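Local coordinates for protein ethylbenzene dehydrogenase alpha-subunit (Aromatoleum aromaticum, PDB 2IVF) that belongs to the molybdopterin oxidoreductase family and binds a molybdenum atom, two pterin guanosine dinucleotide cofactors and an iron-sulfur cluster, at residues G301-F306 and D455-S460. Sequence-based numbering, arbitrary orientation.
Sequences GSDAAF and DLMERS. With MGD (2-amino-5,6-dimercapto-7-methyl-3,7,8a,9-tetrahydro-8-oxa-1,3,9,10-tetraaza-anthracen-4-one guanosine dinucleotide), chain M.
The methyl CE of Met457 sits over one face of the Asp303 carboxylate, 3.7 Å from CG, while the oxygen edge of that group turns to the guanine of MGD. Asp303 OD1 accepts from MGD N1 at 2.8 Å in an almost straight bond (176°), and OD2 takes MGD N2 at 2.6 Å with more bend. Gly301 N completes the row along the guanine edge, donating to MGD O6 at 2.8 Å. The carboxylate and the base are turned about 33° from coplanar. The Met457 chain, bent at chi3 (50°), carries CE over the acid, and SD lies 4.0 Å from Gly301 O. Further along the helices, Ala304 CB packs 3.5 Å from Ser460 OG, whose own hydrogen bond runs back to Leu456 O; Ser460 N reaches the same oxygen from the other face of its carbonyl plane. No hydrogen bond joins residues 301-306 to 455-460; between them the contact is van der Waals packing. Its chemistry is divided: the Met457 methyl covers one face of the acid, leaving its polar edge to read guanine N1 and N2, an arrangement consistent with selection of a guanine dinucleotide.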
# COMPACT_ATOMS: atom_id res chain seq x y z
N GLY A 301 -23.61 -1.35 2.36
CA GLY A 301 -24.52 -0.23 2.38
C GLY A 301 -25.57 -0.18 3.46
O GLY A 301 -26.39 0.73 3.47
N SER A 302 -25.57 -1.16 4.37
CA SER A 302 -26.60 -1.26 5.38
C SER A 302 -26.23 -0.69 6.75
O SER A 302 -26.99 -0.92 7.71
CB SER A 302 -27.00 -2.72 5.59
OG SER A 302 -25.95 -3.48 6.14
N ASP A 303 -25.09 -0.00 6.86
CA ASP A 303 -24.61 0.48 8.14
C ASP A 303 -25.60 1.29 8.97
O ASP A 303 -25.56 1.24 10.21
CB ASP A 303 -23.34 1.31 7.98
CG ASP A 303 -22.19 0.53 7.41
OD1 ASP A 303 -22.37 -0.15 6.35
OD2 ASP A 303 -21.08 0.64 7.97
N ALA A 304 -26.45 2.08 8.32
CA ALA A 304 -27.47 2.86 9.05
C ALA A 304 -28.28 1.96 9.95
O ALA A 304 -28.58 2.32 11.08
CB ALA A 304 -28.39 3.57 8.11
N ALA A 305 -28.71 0.81 9.43
CA ALA A 305 -29.55 -0.08 10.21
C ALA A 305 -28.78 -0.54 11.46
O ALA A 305 -29.35 -0.73 12.54
CB ALA A 305 -30.04 -1.26 9.36
N PHE A 306 -27.50 -0.81 11.29
CA PHE A 306 -26.68 -1.25 12.43
C PHE A 306 -26.68 -0.15 13.49
O PHE A 306 -27.00 -0.38 14.65
CB PHE A 306 -25.28 -1.66 12.00
CG PHE A 306 -24.31 -1.83 13.16
CD1 PHE A 306 -24.31 -2.98 13.95
CD2 PHE A 306 -23.43 -0.83 13.47
CE1 PHE A 306 -23.45 -3.09 15.03
CE2 PHE A 306 -22.59 -0.94 14.55
CZ PHE A 306 -22.60 -2.08 15.32
N ASP A 455 -24.32 9.38 3.62
CA ASP A 455 -24.78 10.43 4.53
C ASP A 455 -25.68 9.82 5.58
O ASP A 455 -25.50 10.09 6.76
CB ASP A 455 -25.47 11.61 3.80
CG ASP A 455 -26.63 11.21 2.94
OD1 ASP A 455 -26.77 10.02 2.57
OD2 ASP A 455 -27.37 12.14 2.57
N LEU A 456 -26.62 8.96 5.17
CA LEU A 456 -27.50 8.27 6.12
C LEU A 456 -26.78 7.38 7.06
O LEU A 456 -27.10 7.33 8.24
CB LEU A 456 -28.56 7.45 5.42
CG LEU A 456 -29.67 8.28 4.78
CD1 LEU A 456 -30.59 7.34 3.97
CD2 LEU A 456 -30.50 9.12 5.79
N MET A 457 -25.80 6.65 6.52
CA MET A 457 -24.95 5.80 7.33
C MET A 457 -24.18 6.56 8.38
O MET A 457 -24.04 6.11 9.52
CB MET A 457 -23.97 5.08 6.39
CG MET A 457 -24.68 4.14 5.37
SD MET A 457 -23.66 3.58 3.94
CE MET A 457 -22.17 2.97 4.69
N GLU A 458 -23.62 7.71 7.96
CA GLU A 458 -22.91 8.60 8.87
C GLU A 458 -23.86 9.26 9.87
O GLU A 458 -23.55 9.31 11.03
CB GLU A 458 -22.16 9.70 8.09
CG GLU A 458 -20.96 9.19 7.32
CD GLU A 458 -20.53 10.13 6.20
OE1 GLU A 458 -20.74 11.34 6.38
OE2 GLU A 458 -19.99 9.65 5.16
N ARG A 459 -24.98 9.82 9.43
CA ARG A 459 -25.90 10.41 10.39
C ARG A 459 -26.29 9.42 11.50
O ARG A 459 -26.43 9.78 12.67
CB ARG A 459 -27.13 10.93 9.66
CG ARG A 459 -26.82 12.09 8.80
CD ARG A 459 -28.03 12.45 7.94
NE ARG A 459 -29.18 12.88 8.75
CZ ARG A 459 -30.43 12.85 8.35
NH1 ARG A 459 -30.74 12.43 7.13
NH2 ARG A 459 -31.38 13.28 9.15
N SER A 460 -26.44 8.16 11.12
CA SER A 460 -26.89 7.15 12.06
C SER A 460 -25.79 6.86 13.06
O SER A 460 -26.04 6.72 14.24
CB SER A 460 -27.32 5.89 11.30
OG SER A 460 -28.35 6.16 10.41
PB MGD M . -11.26 2.59 1.70
O1B MGD M . -9.95 2.07 1.24
O2B MGD M . -12.23 2.91 0.62
O3B MGD M . -11.22 3.85 2.65
O3A MGD M . -8.84 4.77 2.68
PA MGD M . -10.06 4.40 3.64
O1A MGD M . -9.55 3.39 4.56
O2A MGD M . -10.63 5.61 4.21
O5' MGD M . -11.96 1.52 2.68
C5' MGD M . -12.10 0.16 2.24
C4' MGD M . -13.05 -0.59 3.17
O4' MGD M . -14.37 -0.10 3.01
C3' MGD M . -13.11 -1.97 2.55
O3' MGD M . -12.12 -2.76 3.21
C2' MGD M . -14.53 -2.43 2.88
O2' MGD M . -14.49 -3.52 3.82
C1' MGD M . -15.18 -1.18 3.50
N9 MGD M . -16.56 -1.04 2.98
C8 MGD M . -16.97 -0.99 1.71
N7 MGD M . -18.30 -0.81 1.64
C5 MGD M . -18.73 -0.73 2.93
C6 MGD M . -19.95 -0.58 3.56
O6 MGD M . -21.04 -0.49 2.99
N1 MGD M . -19.95 -0.53 4.96
C2 MGD M . -18.81 -0.66 5.76
N2 MGD M . -18.92 -0.62 7.14
N3 MGD M . -17.64 -0.78 5.13
C4 MGD M . -17.59 -0.84 3.76
C10 MGD M . -8.98 5.69 1.66
C11 MGD M . -7.81 6.65 1.73
O11 MGD M . -6.66 5.91 1.62
C12 MGD M . -7.86 7.79 0.70
S12 MGD M . -9.38 8.52 0.19
C13 MGD M . -6.69 8.26 0.16
S13 MGD M . -6.75 9.57 -0.97
C14 MGD M . -5.38 7.65 0.53
N15 MGD M . -5.02 6.72 -0.57
C16 MGD M . -4.23 5.58 -0.34
C17 MGD M . -3.75 4.79 -1.35
O17 MGD M . -4.02 5.02 -2.55
N18 MGD M . -2.97 3.67 -0.99
C19 MGD M . -2.65 3.36 0.29
N19 MGD M . -1.90 2.27 0.52
N20 MGD M . -3.17 4.15 1.25
C21 MGD M . -3.90 5.24 0.97
N22 MGD M . -4.40 6.04 1.98
C23 MGD M . -5.59 6.83 1.84